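Local coordinates for putative iron-uptake ABC transport system,periplasmic iron-binding protein (Campylobacter jejuni, PDB 3E13) that probably captures ferric iron in the periplasm and hands it to an ABC transporter for uptake, as solute-binding proteins of this family do, at residues S8-N13 and F97-R102; E17-F22 and K251-F256; A53-T58 and S236-T241; I265-N270 and N277-S282. One frame throughout, in Å; residues are numbered along the deposited sequence.

In the fold
From the N terminus, the chain passes through the iron-binding loop 8-13, and contact 1 closes when strand 97-109 returns beside it. Contact 2 opens just after that loop, in helix 14-26, and waits until helix 247-257 to close; contact 3, joining strand 55-58 to strand 233-241, opens and closes within that span. Contact 1 therefore crosses both. Contact 4 comes last, a short local loop between helix 260-268 and the approach to helix 283-288. Contacts 1 and 3 share the central sheet, contact 2 lays helix 247-257 on it through Phe-253 and Met-254, and Leu-266 and Asn-270 link segment 265-270 of contact 4 to Arg-10 and Tyr-12.

Contact 1. Residues S8-N13 and F97-R102; sequences SARHYN and FAITKR. With FE (Fe (III) ion), chain B.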
loop_
_atom_site.group_PDB
_atom_site.type_symbol
_atom_site.label_atom_id
_atom_site.label_comp_id
_atom_site.label_asym_id
_atom_site.label_seq_id
_atom_site.Cartn_x
_atom_site.Cartn_y
_atom_site.Cartn_z
ATOM N N SER A 8 -10.689 3.264 -8.584
ATOM C CA SER A 8 -9.371 2.835 -8.151
ATOM C C SER A 8 -8.558 3.890 -7.457
ATOM O O SER A 8 -8.401 5.001 -7.964
ATOM C CB SER A 8 -8.576 2.308 -9.331
ATOM O OG SER A 8 -7.251 1.956 -8.886
ATOM N N ALA A 9 -8.053 3.540 -6.276
ATOM C CA ALA A 9 -7.133 4.363 -5.539
ATOM C C ALA A 9 -5.675 3.927 -5.743
ATOM O O ALA A 9 -4.795 4.439 -5.098
ATOM C CB ALA A 9 -7.503 4.408 -4.047
ATOM N N ARG A 10 -5.452 2.973 -6.645
ATOM C CA ARG A 10 -4.111 2.712 -7.162
ATOM C C ARG A 10 -3.670 3.927 -8.010
ATOM O O ARG A 10 -4.479 4.839 -8.293
ATOM C CB ARG A 10 -4.058 1.389 -7.927
ATOM C CG ARG A 10 -4.026 0.206 -6.995
ATOM C CD ARG A 10 -4.030 -1.136 -7.697
ATOM N NE ARG A 10 -2.906 -1.342 -8.604
ATOM C CZ ARG A 10 -1.717 -1.941 -8.251
ATOM N NH1 ARG A 10 -1.483 -2.377 -7.012
ATOM N NH2 ARG A 10 -0.787 -2.115 -9.198
ATOM N N HIS A 11 -2.397 4.005 -8.351
ATOM C CA HIS A 11 -1.845 5.202 -8.957
ATOM C C HIS A 11 -0.593 4.852 -9.763
ATOM O O HIS A 11 0.482 5.457 -9.580
ATOM C CB HIS A 11 -1.563 6.229 -7.834
ATOM C CG HIS A 11 -1.066 5.594 -6.563
ATOM N ND1 HIS A 11 -1.907 5.223 -5.534
ATOM C CD2 HIS A 11 0.187 5.224 -6.177
ATOM C CE1 HIS A 11 -1.185 4.647 -4.572
ATOM N NE2 HIS A 11 0.092 4.659 -4.933
ATOM N N TYR A 12 -0.767 3.864 -10.648
ATOM C CA TYR A 12 0.342 3.234 -11.356
ATOM C C TYR A 12 0.085 3.102 -12.841
ATOM O O TYR A 12 -1.005 2.712 -13.274
ATOM C CB TYR A 12 0.592 1.840 -10.791
ATOM C CG TYR A 12 0.707 1.820 -9.284
ATOM C CD1 TYR A 12 -0.264 1.184 -8.502
ATOM C CD2 TYR A 12 1.692 2.518 -8.628
ATOM C CE1 TYR A 12 -0.214 1.174 -7.136
ATOM C CE2 TYR A 12 1.742 2.522 -7.262
ATOM C CZ TYR A 12 0.827 1.855 -6.505
ATOM O OH TYR A 12 0.957 1.929 -5.133
ATOM N N ASN A 13 1.112 3.413 -13.616
ATOM C CA ASN A 13 1.058 3.222 -15.055
ATOM C C ASN A 13 0.888 1.784 -15.458
ATOM O O ASN A 13 0.243 1.480 -16.449
ATOM C CB ASN A 13 2.323 3.772 -15.675
ATOM C CG ASN A 13 2.130 5.113 -16.206
ATOM O OD1 ASN A 13 1.370 5.920 -15.631
ATOM N ND2 ASN A 13 2.736 5.377 -17.351
ATOM N N PHE A 97 -10.180 -8.712 -1.254
ATOM C CA PHE A 97 -9.183 -9.752 -1.675
ATOM C C PHE A 97 -7.881 -9.050 -2.053
ATOM O O PHE A 97 -7.894 -8.069 -2.813
ATOM C CB PHE A 97 -9.687 -10.474 -2.896
ATOM C CG PHE A 97 -10.974 -11.194 -2.657
ATOM C CD1 PHE A 97 -12.176 -10.510 -2.847
ATOM C CD2 PHE A 97 -11.000 -12.521 -2.275
ATOM C CE1 PHE A 97 -13.409 -11.135 -2.571
ATOM C CE2 PHE A 97 -12.256 -13.167 -2.078
ATOM C CZ PHE A 97 -13.441 -12.443 -2.194
ATOM N N ALA A 98 -6.739 -9.518 -1.555
ATOM C CA ALA A 98 -5.473 -8.873 -1.898
ATOM C C ALA A 98 -5.093 -9.258 -3.331
ATOM O O ALA A 98 -5.312 -10.440 -3.757
ATOM C CB ALA A 98 -4.370 -9.320 -0.978
ATOM N N ILE A 99 -4.501 -8.323 -4.045
ATOM C CA ILE A 99 -3.897 -8.571 -5.368
ATOM C C ILE A 99 -2.361 -8.498 -5.319
ATOM O O ILE A 99 -1.694 -9.079 -6.178
ATOM C CB ILE A 99 -4.458 -7.664 -6.464
ATOM C CG1 ILE A 99 -4.191 -6.189 -6.208
ATOM C CG2 ILE A 99 -5.924 -7.899 -6.587
ATOM C CD1 ILE A 99 -4.417 -5.320 -7.445
ATOM N N THR A 100 -1.790 -7.787 -4.353
ATOM C CA THR A 100 -0.343 -7.723 -4.126
ATOM C C THR A 100 -0.052 -7.503 -2.659
ATOM O O THR A 100 -0.922 -7.065 -1.897
ATOM C CB THR A 100 0.347 -6.558 -4.868
ATOM O OG1 THR A 100 -0.130 -5.319 -4.329
ATOM C CG2 THR A 100 0.081 -6.510 -6.306
ATOM N N LYS A 101 1.210 -7.728 -2.279
ATOM C CA LYS A 101 1.761 -7.282 -1.029
ATOM C C LYS A 101 2.841 -6.228 -1.291
ATOM O O LYS A 101 3.482 -6.186 -2.357
ATOM C CB LYS A 101 2.416 -8.442 -0.225
ATOM C CG LYS A 101 1.414 -9.423 0.319
ATOM C CD LYS A 101 2.061 -10.823 0.584
ATOM C CE LYS A 101 2.923 -10.811 1.829
ATOM N NZ LYS A 101 3.689 -12.140 1.989
ATOM N N ARG A 102 3.033 -5.377 -0.305
ATOM C CA ARG A 102 4.103 -4.364 -0.297
ATOM C C ARG A 102 4.578 -4.158 1.144
ATOM O O ARG A 102 3.858 -4.418 2.057
ATOM C CB ARG A 102 3.611 -3.053 -0.945
ATOM C CG ARG A 102 2.319 -2.493 -0.323
ATOM C CD ARG A 102 1.020 -2.882 -1.096
ATOM N NE ARG A 102 1.020 -2.381 -2.456
ATOM C CZ ARG A 102 0.880 -1.112 -2.852
ATOM N NH1 ARG A 102 0.714 -0.147 -1.972
ATOM N NH2 ARG A 102 0.853 -0.811 -4.137
HETATM FE FE FE B . 1.513 3.332 -3.907
#
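Tyr-12 and Arg-102 meet tip to tip beside the ferric ion, in the one hydrogen bond between the two segments. The phenol oxygen OH of Tyr-12 accepts from NH2 of Arg-102 at 2.9 Å, in a nearly straight bond (167°) that lies in the guanidinium plane, while ring and guanidinium planes stand 63° apart. The same OH binds the iron at 1.9 Å, so the arginine is well placed to stabilise a phenolate, if that is the form present. The guanidinium of Arg-10 is packed on both faces: CD1 of Tyr-12 sits 3.3 Å above one, and CD1 of Ile-99 approaches the opposite one, 4.2 Å from NH1 of Arg-10. NH1 of Arg-10 and NH2 of Arg-102 come within 4.0 Å, a repulsion probably offset by Glu-272, which forms salt bridges to both arginines; Asp-15 takes NE of Arg-10. The backbones stay well apart, by 11.4 Å between CA of Arg-10 and CA of Ile-99, and long side chains bridge the interval. More open to solvent is the flank with His-11, which does not touch segment 97-102; its ND1 donates to the carbonyl O of Ala-9 while NE2 ligates the metal at 2.2 Å. With Tyr-143, Tyr-199 and Tyr-200 completing the ligands, this is the tyrosine-rich iron site of a periplasmic ferric-binding protein.

Contact 2. Residues E17-F22 and K251-F256; sequences EIIKKF and KKFMEF
Phe-22, Phe-253 and Phe-256 form an aromatic cluster between two helices that pack on the central sheet of this periplasmic-binding-protein fold. The local axes of 17-22 and 251-256 pass 11.2 Å apart at 126°, a gap filled largely by rings. In all three phenylalanines CG is anti to the backbone N, and the ring of Phe-22 enters between the two from the facing helix. It makes two T-shaped (edge-to-face) pairs in different roles. Toward Phe-253 it offers a face: CD1 of that ring lies 3.5 Å above the Phe-22 plane, over its centre, with the planes at 81°. Toward Phe-256 it offers an edge in a more tilted pair, the planes at 62°, CD1 of Phe-22 approaching the ring face to 3.6 Å from CD2 of Phe-256. A CH-pi contact from CB of Phe-253 adds to the first pair. Ile-19 reaches the Phe-253 ring obliquely through CG1, while Leu-4 and Ile-6 of strand 3-8 lie against Phe-253. The Phe-256 ring also lies close to the backbone of helix 14-26, its edge turned to a carbonyl, with CE2 of Phe-256 3.5 Å from O of Ile-18.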
loop_
_atom_site.group_PDB
_atom_site.type_symbol
_atom_site.label_atom_id
_atom_site.label_comp_id
_atom_site.label_asym_id
_atom_site.label_seq_id
_atom_site.Cartn_x
_atom_site.Cartn_y
_atom_site.Cartn_z
ATOM N N GLU A 17 -1.816 -1.095 -18.641
ATOM C CA GLU A 17 -1.490 -2.279 -19.433
ATOM C C GLU A 17 -2.408 -3.444 -19.032
ATOM O O GLU A 17 -2.902 -4.218 -19.895
ATOM C CB GLU A 17 -0.012 -2.707 -19.288
ATOM C CG GLU A 17 0.263 -4.105 -19.884
ATOM C CD GLU A 17 1.712 -4.641 -19.868
ATOM O OE1 GLU A 17 2.522 -4.255 -19.020
ATOM O OE2 GLU A 17 2.021 -5.505 -20.731
ATOM N N ILE A 18 -2.575 -3.629 -17.717
ATOM C CA ILE A 18 -3.387 -4.734 -17.206
ATOM C C ILE A 18 -4.817 -4.611 -17.694
ATOM O O ILE A 18 -5.424 -5.576 -18.110
ATOM C CB ILE A 18 -3.291 -4.797 -15.632
ATOM C CG1 ILE A 18 -1.843 -5.156 -15.247
ATOM C CG2 ILE A 18 -4.374 -5.661 -15.057
ATOM C CD1 ILE A 18 -1.550 -5.087 -13.787
ATOM N N ILE A 19 -5.341 -3.396 -17.680
ATOM C CA ILE A 19 -6.702 -3.174 -18.047
ATOM C C ILE A 19 -6.877 -3.443 -19.548
ATOM O O ILE A 19 -7.840 -4.072 -19.945
ATOM C CB ILE A 19 -7.147 -1.755 -17.616
ATOM C CG1 ILE A 19 -7.370 -1.733 -16.069
ATOM C CG2 ILE A 19 -8.388 -1.339 -18.394
ATOM C CD1 ILE A 19 -7.353 -0.346 -15.484
ATOM N N LYS A 20 -5.925 -3.011 -20.356
ATOM C CA LYS A 20 -5.957 -3.260 -21.803
ATOM C C LYS A 20 -5.960 -4.730 -22.081
ATOM O O LYS A 20 -6.754 -5.226 -22.910
ATOM C CB LYS A 20 -4.738 -2.630 -22.472
ATOM C CG LYS A 20 -4.870 -1.169 -22.770
ATOM C CD LYS A 20 -3.842 -0.776 -23.859
ATOM C CE LYS A 20 -3.024 0.444 -23.456
ATOM N NZ LYS A 20 -2.296 0.979 -24.638
ATOM N N LYS A 21 -5.153 -5.465 -21.333
ATOM C CA LYS A 21 -5.156 -6.905 -21.493
ATOM C C LYS A 21 -6.497 -7.529 -21.142
ATOM O O LYS A 21 -6.910 -8.458 -21.822
ATOM C CB LYS A 21 -4.030 -7.531 -20.718
ATOM C CG LYS A 21 -2.693 -7.234 -21.341
ATOM C CD LYS A 21 -1.591 -7.727 -20.480
ATOM C CE LYS A 21 -1.045 -8.980 -20.989
ATOM N NZ LYS A 21 -0.429 -8.870 -22.393
ATOM N N PHE A 22 -7.194 -7.019 -20.120
ATOM C CA PHE A 22 -8.521 -7.538 -19.798
ATOM C C PHE A 22 -9.517 -7.272 -20.939
ATOM O O PHE A 22 -10.348 -8.144 -21.296
ATOM C CB PHE A 22 -9.008 -6.892 -18.482
ATOM C CG PHE A 22 -10.347 -7.375 -18.016
ATOM C CD1 PHE A 22 -10.478 -8.619 -17.441
ATOM C CD2 PHE A 22 -11.487 -6.595 -18.210
ATOM C CE1 PHE A 22 -11.695 -9.097 -17.044
ATOM C CE2 PHE A 22 -12.715 -7.048 -17.802
ATOM C CZ PHE A 22 -12.828 -8.267 -17.219
ATOM N N LYS A 251 -16.471 -10.048 -11.322
ATOM C CA LYS A 251 -15.893 -11.288 -10.826
ATOM C C LYS A 251 -14.801 -11.745 -11.771
ATOM O O LYS A 251 -13.727 -12.187 -11.314
ATOM C CB LYS A 251 -16.979 -12.347 -10.575
ATOM C CG LYS A 251 -17.940 -11.946 -9.492
ATOM C CD LYS A 251 -19.047 -12.925 -9.240
ATOM C CE LYS A 251 -20.141 -12.287 -8.406
ATOM N NZ LYS A 251 -21.356 -13.239 -8.324
ATOM N N LYS A 252 -15.030 -11.605 -13.077
ATOM C CA LYS A 252 -14.032 -11.957 -14.085
ATOM C C LYS A 252 -12.773 -11.113 -13.919
ATOM O O LYS A 252 -11.636 -11.621 -13.996
ATOM C CB LYS A 252 -14.615 -11.775 -15.489
ATOM C CG LYS A 252 -15.487 -12.926 -15.943
ATOM C CD LYS A 252 -15.949 -12.688 -17.410
ATOM C CE LYS A 252 -16.585 -13.948 -17.999
ATOM N NZ LYS A 252 -17.523 -14.591 -16.954
ATOM N N PHE A 253 -12.976 -9.837 -13.662
ATOM C CA PHE A 253 -11.865 -8.924 -13.474
ATOM C C PHE A 253 -11.061 -9.268 -12.220
ATOM O O PHE A 253 -9.822 -9.225 -12.256
ATOM C CB PHE A 253 -12.321 -7.430 -13.436
ATOM C CG PHE A 253 -11.191 -6.502 -13.445
ATOM C CD1 PHE A 253 -10.561 -6.148 -14.622
ATOM C CD2 PHE A 253 -10.687 -6.004 -12.252
ATOM C CE1 PHE A 253 -9.434 -5.307 -14.616
ATOM C CE2 PHE A 253 -9.587 -5.165 -12.243
ATOM C CZ PHE A 253 -8.970 -4.828 -13.420
ATOM N N MET A 254 -11.756 -9.566 -11.119
ATOM C CA MET A 254 -11.115 -9.903 -9.853
ATOM C C MET A 254 -10.229 -11.168 -10.080
ATOM O O MET A 254 -9.054 -11.179 -9.684
ATOM C CB MET A 254 -12.190 -10.110 -8.791
ATOM C CG MET A 254 -12.855 -8.811 -8.379
ATOM S SD MET A 254 -14.331 -9.051 -7.421
ATOM C CE MET A 254 -13.649 -9.451 -5.835
ATOM N N GLU A 255 -10.788 -12.168 -10.768
ATOM C CA GLU A 255 -10.030 -13.388 -11.056
ATOM C C GLU A 255 -8.853 -13.105 -11.976
ATOM O O GLU A 255 -7.757 -13.651 -11.767
ATOM C CB GLU A 255 -10.951 -14.477 -11.614
ATOM C CG GLU A 255 -11.948 -14.972 -10.580
ATOM C CD GLU A 255 -12.922 -16.006 -11.079
ATOM O OE1 GLU A 255 -12.941 -16.329 -12.327
ATOM O OE2 GLU A 255 -13.638 -16.575 -10.229
ATOM N N PHE A 256 -9.056 -12.252 -12.960
ATOM C CA PHE A 256 -8.010 -11.887 -13.898
ATOM C C PHE A 256 -6.810 -11.253 -13.155
ATOM O O PHE A 256 -5.649 -11.489 -13.498
ATOM C CB PHE A 256 -8.613 -10.925 -14.924
ATOM C CG PHE A 256 -7.686 -10.530 -16.032
ATOM C CD1 PHE A 256 -7.353 -11.435 -17.034
ATOM C CD2 PHE A 256 -7.151 -9.248 -16.090
ATOM C CE1 PHE A 256 -6.518 -11.059 -18.101
ATOM C CE2 PHE A 256 -6.290 -8.884 -17.165
ATOM C CZ PHE A 256 -5.984 -9.813 -18.139
#

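Contact 3. Residues A53-T58 and S236-T241; sequences ADIFIT and SGIAMT
Ala-53 and Thr-241 begin the pairing: the carbonyl O of Ala-53 accepts from OG1 of Thr-241 at 2.7 Å, the hydroxyl lying well above the carbonyl plane. Asp-54 follows, its O taking the backbone N of Thr-241 while its carboxylate turns to the N of Asn-5. Ile-55 faces Met-240 in a non-hydrogen-bonded pair and sets CG2 against CG1 of Ile-238 (3.8 Å). Phe-56 and Ala-239 then make a hydrogen-bonded pair, and the Phe-56 ring, with CG2 of Thr-58 over one face, packs toward helix 37-47. Here strand 233-241 runs antiparallel beside 55-58, whose other edge pairs in parallel with 3-8, an order characteristic of type II periplasmic-binding proteins. Ile-57 lies alongside Ile-238, pointing the same way, its CG1 3.9 Å from CD1 of Ile-238. At Thr-58 one carbonyl O receives two donors, N of Gly-237 at 3.1 Å and OG of Ser-236 at 2.7 Å, the latter in the carbonyl plane; that serine hydroxyl also accepts from NH1 of Arg-10.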
loop_
_atom_site.group_PDB
_atom_site.type_symbol
_atom_site.label_atom_id
_atom_site.label_comp_id
_atom_site.label_asym_id
_atom_site.label_seq_id
_atom_site.Cartn_x
_atom_site.Cartn_y
_atom_site.Cartn_z
ATOM N N ALA A 53 -20.410 2.253 -10.115
ATOM C CA ALA A 53 -19.260 1.394 -9.769
ATOM C C ALA A 53 -19.605 -0.062 -9.713
ATOM O O ALA A 53 -20.623 -0.486 -9.134
ATOM C CB ALA A 53 -18.652 1.821 -8.432
ATOM N N ASP A 54 -18.692 -0.887 -10.247
ATOM C CA ASP A 54 -18.700 -2.322 -10.085
ATOM C C ASP A 54 -17.573 -2.845 -9.175
ATOM O O ASP A 54 -17.738 -3.860 -8.510
ATOM C CB ASP A 54 -18.512 -3.014 -11.441
ATOM C CG ASP A 54 -19.629 -2.722 -12.399
ATOM O OD1 ASP A 54 -20.774 -3.086 -12.073
ATOM O OD2 ASP A 54 -19.431 -2.112 -13.452
ATOM N N ILE A 55 -16.463 -2.115 -9.147
ATOM C CA ILE A 55 -15.224 -2.566 -8.512
ATOM C C ILE A 55 -14.605 -1.377 -7.770
ATOM O O ILE A 55 -14.562 -0.245 -8.292
ATOM C CB ILE A 55 -14.235 -3.129 -9.591
ATOM C CG1 ILE A 55 -14.723 -4.467 -10.165
ATOM C CG2 ILE A 55 -12.803 -3.160 -9.077
ATOM C CD1 ILE A 55 -14.475 -5.651 -9.280
ATOM N N PHE A 56 -14.067 -1.693 -6.586
ATOM C CA PHE A 56 -13.256 -0.778 -5.803
ATOM C C PHE A 56 -11.875 -1.418 -5.674
ATOM O O PHE A 56 -11.750 -2.515 -5.188
ATOM C CB PHE A 56 -13.912 -0.527 -4.417
ATOM C CG PHE A 56 -13.183 0.492 -3.535
ATOM C CD1 PHE A 56 -12.643 1.670 -4.082
ATOM C CD2 PHE A 56 -13.052 0.293 -2.156
ATOM C CE1 PHE A 56 -11.962 2.590 -3.307
ATOM C CE2 PHE A 56 -12.423 1.237 -1.360
ATOM C CZ PHE A 56 -11.884 2.399 -1.930
ATOM N N ILE A 57 -10.849 -0.734 -6.141
ATOM C CA ILE A 57 -9.459 -1.173 -5.987
ATOM C C ILE A 57 -8.709 -0.171 -5.100
ATOM O O ILE A 57 -8.854 1.055 -5.267
ATOM C CB ILE A 57 -8.711 -1.264 -7.356
ATOM C CG1 ILE A 57 -9.516 -1.994 -8.365
ATOM C CG2 ILE A 57 -7.369 -2.015 -7.136
ATOM C CD1 ILE A 57 -8.818 -2.097 -9.761
ATOM N N THR A 58 -7.947 -0.683 -4.132
ATOM C CA THR A 58 -7.144 0.168 -3.227
ATOM C C THR A 58 -5.701 -0.255 -3.264
ATOM O O THR A 58 -5.342 -1.313 -3.822
ATOM C CB THR A 58 -7.582 0.037 -1.772
ATOM O OG1 THR A 58 -7.181 -1.261 -1.311
ATOM C CG2 THR A 58 -9.087 0.191 -1.586
ATOM N N SER A 236 -2.344 -4.210 -1.692
ATOM C CA SER A 236 -3.255 -3.592 -2.608
ATOM C C SER A 236 -4.335 -4.686 -2.776
ATOM O O SER A 236 -4.058 -5.904 -2.735
ATOM C CB SER A 236 -2.604 -3.238 -3.927
ATOM O OG SER A 236 -3.530 -2.917 -4.931
ATOM N N GLY A 237 -5.574 -4.273 -2.939
ATOM C CA GLY A 237 -6.633 -5.241 -3.037
ATOM C C GLY A 237 -7.860 -4.746 -3.725
ATOM O O GLY A 237 -7.906 -3.626 -4.216
ATOM N N ILE A 238 -8.867 -5.612 -3.764
ATOM C CA ILE A 238 -9.972 -5.404 -4.701
ATOM C C ILE A 238 -11.253 -5.993 -4.132
ATOM O O ILE A 238 -11.242 -6.945 -3.361
ATOM C CB ILE A 238 -9.650 -6.032 -6.107
ATOM C CG1 ILE A 238 -10.656 -5.622 -7.197
ATOM C CG2 ILE A 238 -9.552 -7.543 -6.016
ATOM C CD1 ILE A 238 -10.188 -5.840 -8.599
ATOM N N ALA A 239 -12.357 -5.344 -4.467
ATOM C CA ALA A 239 -13.692 -5.704 -4.011
ATOM C C ALA A 239 -14.737 -5.372 -5.084
ATOM O O ALA A 239 -14.543 -4.416 -5.863
ATOM C CB ALA A 239 -14.073 -4.888 -2.778
ATOM N N MET A 240 -15.808 -6.165 -5.118
ATOM C CA MET A 240 -17.029 -5.829 -5.837
ATOM C C MET A 240 -17.899 -4.934 -4.986
ATOM O O MET A 240 -18.083 -5.187 -3.832
ATOM C CB MET A 240 -17.773 -7.104 -6.204
ATOM C CG MET A 240 -18.939 -6.825 -7.208
ATOM S SD MET A 240 -19.788 -8.302 -7.724
ATOM C CE MET A 240 -20.555 -8.716 -6.378
ATOM N N THR A 241 -18.429 -3.892 -5.580
ATOM C CA THR A 241 -19.342 -3.001 -4.865
ATOM C C THR A 241 -20.753 -3.567 -4.807
ATOM O O THR A 241 -21.197 -4.273 -5.726
ATOM C CB THR A 241 -19.372 -1.629 -5.493
ATOM O OG1 THR A 241 -19.647 -1.735 -6.899
ATOM C CG2 THR A 241 -18.030 -0.970 -5.406
#

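Contact 4. Residues I265-N270 and N277-S282; sequences ILTDSN and NDVELS
The N-cap of helix 283-288, Ser-282, is docked on Thr-267 in the last turn of helix 260-268. Two polar links join the pair. OG of Ser-282 donates to the carbonyl O of Thr-267 at 2.9 Å, from above the carbonyl plane, and it also accepts weakly from N of Val-285, the capping bond itself. In return, OG1 of Thr-267 takes N of Ser-282 in a straight but weak bond of 3.3 Å (168°). That hydroxyl is anti to its own backbone N (chi1 -170°), and it donates to O of Glu-272. The methyl CG2 of Thr-267 turns to the incoming loop, 3.5 Å from O of Glu-280 and 4.3 Å from CG1 of Val-279. OD1 of Asp-268 lies 3.2 Å from CB of Ser-282; NZ of Lys-264 forms a salt bridge to that OD1 and also hydrogen-bonds O of Glu-280. The arrangement is a serine N-cap of helix 283-288 bonded to the last turn of helix 260-268, with the short strand 273-274 in the connection between them.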
loop_
_atom_site.group_PDB
_atom_site.type_symbol
_atom_site.label_atom_id
_atom_site.label_comp_id
_atom_site.label_asym_id
_atom_site.label_seq_id
_atom_site.Cartn_x
_atom_site.Cartn_y
_atom_site.Cartn_z
ATOM N N ILE A 265 3.138 -9.339 -14.205
ATOM C CA ILE A 265 3.282 -7.922 -14.534
ATOM C C ILE A 265 3.380 -7.083 -13.261
ATOM O O ILE A 265 4.141 -6.125 -13.177
ATOM C CB ILE A 265 2.114 -7.459 -15.401
ATOM C CG1 ILE A 265 2.213 -8.113 -16.797
ATOM C CG2 ILE A 265 2.015 -5.905 -15.437
ATOM C CD1 ILE A 265 1.044 -7.773 -17.647
ATOM N N LEU A 266 2.592 -7.433 -12.263
ATOM C CA LEU A 266 2.601 -6.659 -11.019
ATOM C C LEU A 266 3.975 -6.666 -10.360
ATOM O O LEU A 266 4.371 -5.657 -9.786
ATOM C CB LEU A 266 1.523 -7.161 -10.092
ATOM C CG LEU A 266 0.073 -6.778 -10.508
ATOM C CD1 LEU A 266 -0.949 -7.677 -9.853
ATOM C CD2 LEU A 266 -0.208 -5.344 -10.221
ATOM N N THR A 267 4.722 -7.779 -10.453
ATOM C CA THR A 267 6.081 -7.758 -9.919
ATOM C C THR A 267 7.126 -7.248 -10.932
ATOM O O THR A 267 8.052 -6.521 -10.560
ATOM C CB THR A 267 6.432 -9.123 -9.285
ATOM O OG1 THR A 267 7.657 -9.026 -8.561
ATOM C CG2 THR A 267 6.661 -10.231 -10.309
ATOM N N ASP A 268 6.952 -7.575 -12.209
ATOM C CA ASP A 268 7.915 -7.184 -13.224
ATOM C C ASP A 268 7.869 -5.699 -13.614
ATOM O O ASP A 268 8.927 -5.101 -13.921
ATOM C CB ASP A 268 7.776 -8.022 -14.469
ATOM C CG ASP A 268 8.384 -9.403 -14.321
ATOM O OD1 ASP A 268 8.807 -9.886 -13.209
ATOM O OD2 ASP A 268 8.408 -10.127 -15.334
ATOM N N SER A 269 6.663 -5.156 -13.660
ATOM C CA SER A 269 6.427 -3.806 -14.111
ATOM C C SER A 269 6.088 -2.818 -12.984
ATOM O O SER A 269 6.330 -1.633 -13.159
ATOM C CB SER A 269 5.332 -3.776 -15.189
ATOM O OG SER A 269 5.815 -4.472 -16.356
ATOM N N ASN A 270 5.574 -3.307 -11.864
ATOM C CA ASN A 270 5.267 -2.449 -10.719
ATOM C C ASN A 270 6.050 -2.734 -9.461
ATOM O O ASN A 270 5.900 -2.008 -8.487
ATOM C CB ASN A 270 3.751 -2.388 -10.424
ATOM C CG ASN A 270 3.325 -1.012 -9.949
ATOM O OD1 ASN A 270 3.664 -0.010 -10.606
ATOM N ND2 ASN A 270 2.612 -0.951 -8.827
ATOM N N ASN A 277 1.843 -17.883 -5.007
ATOM C CA ASN A 277 3.078 -18.477 -4.571
ATOM C C ASN A 277 3.851 -19.213 -5.658
ATOM O O ASN A 277 4.894 -19.829 -5.372
ATOM C CB ASN A 277 2.903 -19.379 -3.353
ATOM C CG ASN A 277 2.145 -20.681 -3.644
ATOM O OD1 ASN A 277 1.831 -21.019 -4.779
ATOM N ND2 ASN A 277 1.846 -21.417 -2.572
ATOM N N ASP A 278 3.399 -19.099 -6.888
ATOM C CA ASP A 278 4.046 -19.718 -8.049
ATOM C C ASP A 278 4.522 -18.706 -9.121
ATOM O O ASP A 278 4.776 -19.057 -10.271
ATOM C CB ASP A 278 3.105 -20.774 -8.646
ATOM C CG ASP A 278 1.873 -20.180 -9.246
ATOM O OD1 ASP A 278 1.081 -20.923 -9.862
ATOM O OD2 ASP A 278 1.659 -18.952 -9.148
ATOM N N VAL A 279 4.661 -17.447 -8.718
ATOM C CA VAL A 279 5.136 -16.399 -9.588
ATOM C C VAL A 279 6.493 -15.887 -9.061
ATOM O O VAL A 279 6.579 -15.363 -7.956
ATOM C CB VAL A 279 4.128 -15.227 -9.631
ATOM C CG1 VAL A 279 4.686 -14.090 -10.463
ATOM C CG2 VAL A 279 2.811 -15.676 -10.226
ATOM N N GLU A 280 7.537 -16.086 -9.819
ATOM C CA GLU A 280 8.874 -15.597 -9.468
ATOM C C GLU A 280 8.893 -14.089 -9.339
ATOM O O GLU A 280 8.310 -13.363 -10.153
ATOM C CB GLU A 280 9.900 -16.050 -10.502
ATOM C CG GLU A 280 10.202 -17.542 -10.407
ATOM C CD GLU A 280 11.200 -17.917 -9.329
ATOM O OE1 GLU A 280 11.875 -16.987 -8.802
ATOM O OE2 GLU A 280 11.371 -19.161 -9.050
ATOM N N LEU A 281 9.614 -13.616 -8.336
ATOM C CA LEU A 281 9.852 -12.189 -8.172
ATOM C C LEU A 281 10.678 -11.645 -9.327
ATOM O O LEU A 281 11.491 -12.328 -9.897
ATOM C CB LEU A 281 10.541 -11.888 -6.837
ATOM C CG LEU A 281 9.866 -12.372 -5.582
ATOM C CD1 LEU A 281 10.668 -12.007 -4.366
ATOM C CD2 LEU A 281 8.429 -11.882 -5.485
ATOM N N SER A 282 10.451 -10.392 -9.702
ATOM C CA SER A 282 11.265 -9.728 -10.693
ATOM C C SER A 282 12.657 -9.527 -10.082
ATOM O O SER A 282 12.842 -9.595 -8.858
ATOM C CB SER A 282 10.682 -8.370 -11.061
ATOM O OG SER A 282 10.680 -7.534 -9.937
#